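Local structure of formate-dependent phosphoribosylglycinamide formyltransferase (Mycobacterium tuberculosis H37Rv, 6KHR) at residues A[150-155]-A[212-217]; A[168-173]-A[182-187]. The protein is a member of the ATP-grasp family of enzymes, built from several domains that combine alpha helices with beta sheets. All blocks are in the same frame, centred on the assembly; numbering follows the deposited sequence.

Contact 1 of 2, residues A[150-155]-A[212-217]; sequences WFVGSL and PRVCAE
Four backbone hydrogen bonds zip strand 150-152 to strand 214-217 as an antiparallel pair. Trp150 and Ala216 form one hydrogen-bonded pair, with Trp150 N giving its hydrogen to Ala216 O at 2.5 Å and Ala216 N returning one to Trp150 O. Val152 and Val214 form the next, where Val152 N points almost straight at Val214 O (178° at the hydrogen). The return bond, Val214 N to Val152 O at 2.7 Å, arrives from above the carbonyl plane. Phe151 and Cys215 lie between them as the non-hydrogen-bonded pair, their CA atoms 4.4 Å apart, so their side chains meet closely on one face. With SG anti to its backbone N (chi1 179°), Cys215 brings CB and sulfur to the CD1-CE1 side of the Phe151 ring; the sulfur sits 4.4 Å from the ring centroid, obliquely placed. The Arg213 chain, bent at chi2, passes its CD alongside Phe151 CB at 4.1 Å, its aliphatic part against the ring's stem. On the other face, branched Val152 and Val214 cross obliquely, Val152 CG2 lying 3.9 Å from Val214 CG1, and the small methyl of Ala216 fits beside Trp150 CB. Helix 155-165 packs over this second face, receiving Trp150 at Val161 and Ala165 and Val152 at Leu158, while strand 172-173 flanks 214-217, making it the middle strand of a small three-stranded antiparallel sheet.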
loop_
_atom_site.group_PDB
_atom_site.type_symbol
_atom_site.label_atom_id
_atom_site.label_comp_id
_atom_site.label_asym_id
_atom_site.label_seq_id
_atom_site.Cartn_x
_atom_site.Cartn_y
_atom_site.Cartn_z
ATOM N N TRP A 150 14.980 -38.184 3.005
ATOM C CA TRP A 150 15.576 -38.984 4.096
ATOM C C TRP A 150 16.565 -38.128 4.865
ATOM O O TRP A 150 17.241 -37.341 4.258
ATOM C CB TRP A 150 16.302 -40.201 3.531
ATOM C CG TRP A 150 15.419 -41.128 2.775
ATOM C CD1 TRP A 150 14.773 -42.214 3.259
ATOM C CD2 TRP A 150 15.035 -41.014 1.403
ATOM N NE1 TRP A 150 14.030 -42.792 2.276
ATOM C CE2 TRP A 150 14.156 -42.065 1.136
ATOM C CE3 TRP A 150 15.311 -40.100 0.395
ATOM C CZ2 TRP A 150 13.584 -42.251 -0.109
ATOM C CZ3 TRP A 150 14.753 -40.282 -0.839
ATOM C CH2 TRP A 150 13.905 -41.346 -1.085
ATOM N N PHE A 151 16.572 -38.273 6.175
ATOM C CA PHE A 151 17.572 -37.636 7.018
ATOM C C PHE A 151 18.589 -38.701 7.389
ATOM O O PHE A 151 18.221 -39.736 7.950
ATOM C CB PHE A 151 16.934 -37.018 8.264
ATOM C CG PHE A 151 15.928 -35.927 7.957
ATOM C CD1 PHE A 151 16.277 -34.844 7.163
ATOM C CD2 PHE A 151 14.629 -35.997 8.448
ATOM C CE1 PHE A 151 15.355 -33.841 6.875
ATOM C CE2 PHE A 151 13.701 -34.998 8.155
ATOM C CZ PHE A 151 14.072 -33.917 7.368
ATOM N N VAL A 152 19.852 -38.471 7.042
ATOM C CA VAL A 152 20.925 -39.410 7.327
ATOM C C VAL A 152 21.905 -38.737 8.278
ATOM O O VAL A 152 21.827 -37.538 8.534
ATOM C CB VAL A 152 21.644 -39.889 6.045
ATOM C CG1 VAL A 152 20.645 -40.530 5.094
ATOM C CG2 VAL A 152 22.392 -38.740 5.384
ATOM N N GLY A 153 22.833 -39.533 8.803
ATOM C CA GLY A 153 23.833 -39.041 9.735
ATOM C C GLY A 153 25.143 -39.798 9.616
ATOM O O GLY A 153 26.062 -39.616 10.424
ATOM N N SER A 154 25.223 -40.667 8.612
ATOM C CA SER A 154 26.427 -41.406 8.275
ATOM C C SER A 154 26.689 -41.246 6.794
ATOM O O SER A 154 25.874 -40.695 6.050
ATOM C CB SER A 154 26.299 -42.901 8.602
ATOM N N LEU A 155 27.843 -41.744 6.362
ATOM C CA LEU A 155 28.000 -42.016 4.939
ATOM C C LEU A 155 27.193 -43.247 4.545
ATOM O O LEU A 155 26.505 -43.245 3.520
ATOM C CB LEU A 155 29.477 -42.194 4.601
ATOM C CG LEU A 155 29.778 -42.360 3.114
ATOM C CD1 LEU A 155 29.312 -41.144 2.347
ATOM C CD2 LEU A 155 31.258 -42.604 2.894
ATOM N N PRO A 212 26.412 -34.249 12.454
ATOM C CA PRO A 212 24.980 -33.906 12.449
ATOM C C PRO A 212 24.248 -34.544 11.277
ATOM O O PRO A 212 24.826 -35.226 10.430
ATOM C CB PRO A 212 24.973 -32.382 12.344
ATOM C CG PRO A 212 26.268 -31.966 12.937
ATOM C CD PRO A 212 27.257 -33.047 12.563
ATOM N N ARG A 213 22.941 -34.290 11.234
ATOM C CA ARG A 213 22.081 -34.879 10.221
ATOM C C ARG A 213 22.284 -34.205 8.867
ATOM O O ARG A 213 22.693 -33.045 8.777
ATOM C CB ARG A 213 20.610 -34.773 10.627
ATOM C CG ARG A 213 20.249 -35.471 11.922
ATOM C CD ARG A 213 18.882 -36.135 11.801
ATOM N NE ARG A 213 18.391 -36.595 13.095
ATOM C CZ ARG A 213 17.520 -37.588 13.273
ATOM N NH1 ARG A 213 17.032 -38.256 12.230
ATOM N NH2 ARG A 213 17.141 -37.923 14.502
ATOM N N VAL A 214 21.997 -34.954 7.806
ATOM C CA VAL A 214 22.061 -34.456 6.436
ATOM C C VAL A 214 20.830 -34.953 5.691
ATOM O O VAL A 214 20.513 -36.144 5.729
ATOM C CB VAL A 214 23.342 -34.909 5.719
ATOM C CG1 VAL A 214 23.094 -35.031 4.225
ATOM C CG2 VAL A 214 24.461 -33.931 5.998
ATOM N N CYS A 215 20.150 -34.047 5.001
ATOM C CA CYS A 215 18.863 -34.353 4.390
ATOM C C CYS A 215 19.025 -34.747 2.928
ATOM O O CYS A 215 19.646 -34.020 2.144
ATOM C CB CYS A 215 17.934 -33.151 4.502
ATOM S SG CYS A 215 16.371 -33.480 3.744
ATOM N N ALA A 216 18.434 -35.876 2.555
ATOM C CA ALA A 216 18.482 -36.371 1.188
ATOM C C ALA A 216 17.084 -36.333 0.584
ATOM O O ALA A 216 16.133 -36.830 1.192
ATOM C CB ALA A 216 19.039 -37.792 1.134
ATOM N N GLU A 217 16.969 -35.753 -0.612
ATOM C CA GLU A 217 15.695 -35.598 -1.302
ATOM C C GLU A 217 15.771 -36.222 -2.685
ATOM O O GLU A 217 16.740 -36.004 -3.420
ATOM C CB GLU A 217 15.298 -34.125 -1.431
ATOM C CG GLU A 217 14.676 -33.531 -0.181
ATOM C CD GLU A 217 13.967 -32.219 -0.455
ATOM O OE1 GLU A 217 14.428 -31.165 0.038
ATOM O OE2 GLU A 217 12.947 -32.244 -1.175
#

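Contact 2 of 2, residues A[168-173]-A[182-187]; sequences PLLVSP and SSVVAG
Segments 168-173 and 182-187 run roughly antiparallel, their end-to-end directions 157° apart, yet a single backbone hydrogen bond joins them: Leu169 N to Val185 O, 2.5 Å, with the donor well above the carbonyl plane. Beside it Pro168, which follows a cis peptide bond and lacks an N-H, contributes only carbon, its CB lying 4.1 Å from Ala186 CB; a methyl suits this shallow contact. Val185 has the largest share of the contact. Its CG1, set between the backbone N and carbonyl carbon (chi1 53°), approaches Val171 CB at 4.0 Å, a branched residue meeting another. Leu170 reaches out with CD2 to Val184 CG1, 4.1 Å away, the two side chains running alongside each other. Farther along, Val171 CG1 rests 3.7 Å from Ser183 CB. The small polar Ser172 and Ser182 suit the more open end; Ser172 OG, anti to its own backbone N (chi1 163°), bonds instead to Pro173 O. Leu169 and Val171 also touch Val161 and Leu158 of helix 155-165, which gives the apolar residues here a second surface to pack on. Two extended chains joined by a short, partly unmodelled connection make an irregular, hairpin-like return in which only 172-173 is a regular strand, consistent with the flexible glycine-rich loop found in the small subdomain of ATP-grasp proteins.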
loop_
_atom_site.group_PDB
_atom_site.type_symbol
_atom_site.label_atom_id
_atom_site.label_comp_id
_atom_site.label_asym_id
_atom_site.label_seq_id
_atom_site.Cartn_x
_atom_site.Cartn_y
_atom_site.Cartn_z
ATOM N N PRO A 168 18.491 -38.487 -9.894
ATOM C CA PRO A 168 19.409 -37.792 -9.009
ATOM C C PRO A 168 18.845 -37.605 -7.607
ATOM O O PRO A 168 17.681 -37.779 -7.446
ATOM C CB PRO A 168 19.450 -36.384 -9.578
ATOM C CG PRO A 168 18.088 -36.223 -10.145
ATOM C CD PRO A 168 17.779 -37.569 -10.757
ATOM N N LEU A 169 19.727 -37.258 -6.671
ATOM C CA LEU A 169 19.384 -36.971 -5.259
ATOM C C LEU A 169 19.769 -35.528 -4.961
ATOM O O LEU A 169 20.497 -34.926 -5.729
ATOM C CB LEU A 169 20.150 -37.913 -4.348
ATOM C CG LEU A 169 19.395 -39.172 -3.971
ATOM C CD1 LEU A 169 20.197 -40.007 -3.000
ATOM C CD2 LEU A 169 18.066 -38.812 -3.368
ATOM N N LEU A 170 19.290 -35.010 -3.852
ATOM C CA LEU A 170 19.519 -33.593 -3.539
ATOM C C LEU A 170 20.142 -33.537 -2.163
ATOM O O LEU A 170 19.467 -33.138 -1.244
ATOM C CB LEU A 170 18.141 -32.942 -3.501
ATOM C CG LEU A 170 17.980 -31.708 -4.363
ATOM C CD1 LEU A 170 19.004 -30.660 -3.969
ATOM C CD2 LEU A 170 18.109 -32.083 -5.824
ATOM N N VAL A 171 21.397 -33.931 -2.046
ATOM C CA VAL A 171 22.000 -33.940 -0.693
ATOM C C VAL A 171 22.194 -32.505 -0.237
ATOM O O VAL A 171 22.825 -31.751 -0.916
ATOM C CB VAL A 171 23.297 -34.745 -0.626
ATOM C CG1 VAL A 171 24.419 -33.993 -1.294
ATOM C CG2 VAL A 171 23.643 -35.017 0.819
ATOM N N SER A 172 21.658 -32.206 0.926
ATOM C CA SER A 172 21.660 -30.892 1.518
ATOM C C SER A 172 22.021 -31.025 2.987
ATOM O O SER A 172 21.628 -32.007 3.638
ATOM C CB SER A 172 20.287 -30.220 1.378
ATOM O OG SER A 172 20.165 -29.131 2.268
ATOM N N PRO A 173 22.788 -30.085 3.528
ATOM C CA PRO A 173 22.991 -30.058 4.979
ATOM C C PRO A 173 21.665 -29.789 5.677
ATOM O O PRO A 173 20.865 -28.975 5.220
ATOM C CB PRO A 173 23.993 -28.913 5.180
ATOM C CG PRO A 173 23.878 -28.071 3.921
ATOM C CD PRO A 173 23.516 -29.017 2.823
ATOM N N SER A 182 23.725 -26.783 -0.962
ATOM C CA SER A 182 22.880 -27.893 -1.360
ATOM C C SER A 182 23.404 -28.515 -2.650
ATOM O O SER A 182 23.041 -28.083 -3.743
ATOM C CB SER A 182 21.452 -27.441 -1.495
ATOM O OG SER A 182 21.025 -26.769 -0.313
ATOM N N SER A 183 24.249 -29.541 -2.493
ATOM C CA SER A 183 24.798 -30.308 -3.600
ATOM C C SER A 183 23.717 -31.181 -4.232
ATOM O O SER A 183 22.744 -31.550 -3.575
ATOM C CB SER A 183 25.981 -31.139 -3.149
ATOM O OG SER A 183 27.058 -30.304 -2.747
ATOM N N VAL A 184 23.916 -31.506 -5.521
ATOM C CA VAL A 184 22.995 -32.322 -6.296
ATOM C C VAL A 184 23.656 -33.668 -6.562
ATOM O O VAL A 184 24.404 -33.808 -7.526
ATOM C CB VAL A 184 22.592 -31.632 -7.613
ATOM C CG1 VAL A 184 21.592 -30.499 -7.403
ATOM C CG2 VAL A 184 23.797 -31.144 -8.403
ATOM N N VAL A 185 23.378 -34.659 -5.706
ATOM C CA VAL A 185 23.910 -35.992 -5.939
ATOM C C VAL A 185 23.128 -36.633 -7.083
ATOM O O VAL A 185 22.249 -37.469 -6.873
ATOM C CB VAL A 185 23.975 -36.859 -4.662
ATOM C CG1 VAL A 185 22.647 -36.932 -3.921
ATOM C CG2 VAL A 185 24.523 -38.250 -4.930
ATOM N N ALA A 186 23.687 -36.397 -8.281
ATOM C CA ALA A 186 23.219 -36.859 -9.615
ATOM C C ALA A 186 23.931 -38.139 -10.090
ATOM O O ALA A 186 23.777 -38.508 -11.254
ATOM C CB ALA A 186 23.400 -35.761 -10.625
ATOM N N GLY A 187 24.667 -38.822 -9.227
ATOM C CA GLY A 187 25.304 -40.074 -9.672
ATOM C C GLY A 187 26.056 -40.712 -8.533
ATOM O O GLY A 187 26.337 -40.015 -7.580
#

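From the N terminus, the chain first runs through strand 149-152 and helix 155-165, then enters 168-173. Contact 2 closes the shorter loop, bringing 182-187 back against 168-173 only nine positions later in the sequence. The chain then continues, with gaps in the model, to 212-217, where contact 1 closes the longer loop onto 150-155; the whole of contact 2 therefore falls within that excursion, and the two do not cross. With centres about 11 Å apart, they meet where Cys215 N lies 2.9 Å from Ser172 O, a probable hydrogen bond. Together they tie helix 155-165, the three-stranded sheet and the outlying 182-187 chain into one unit.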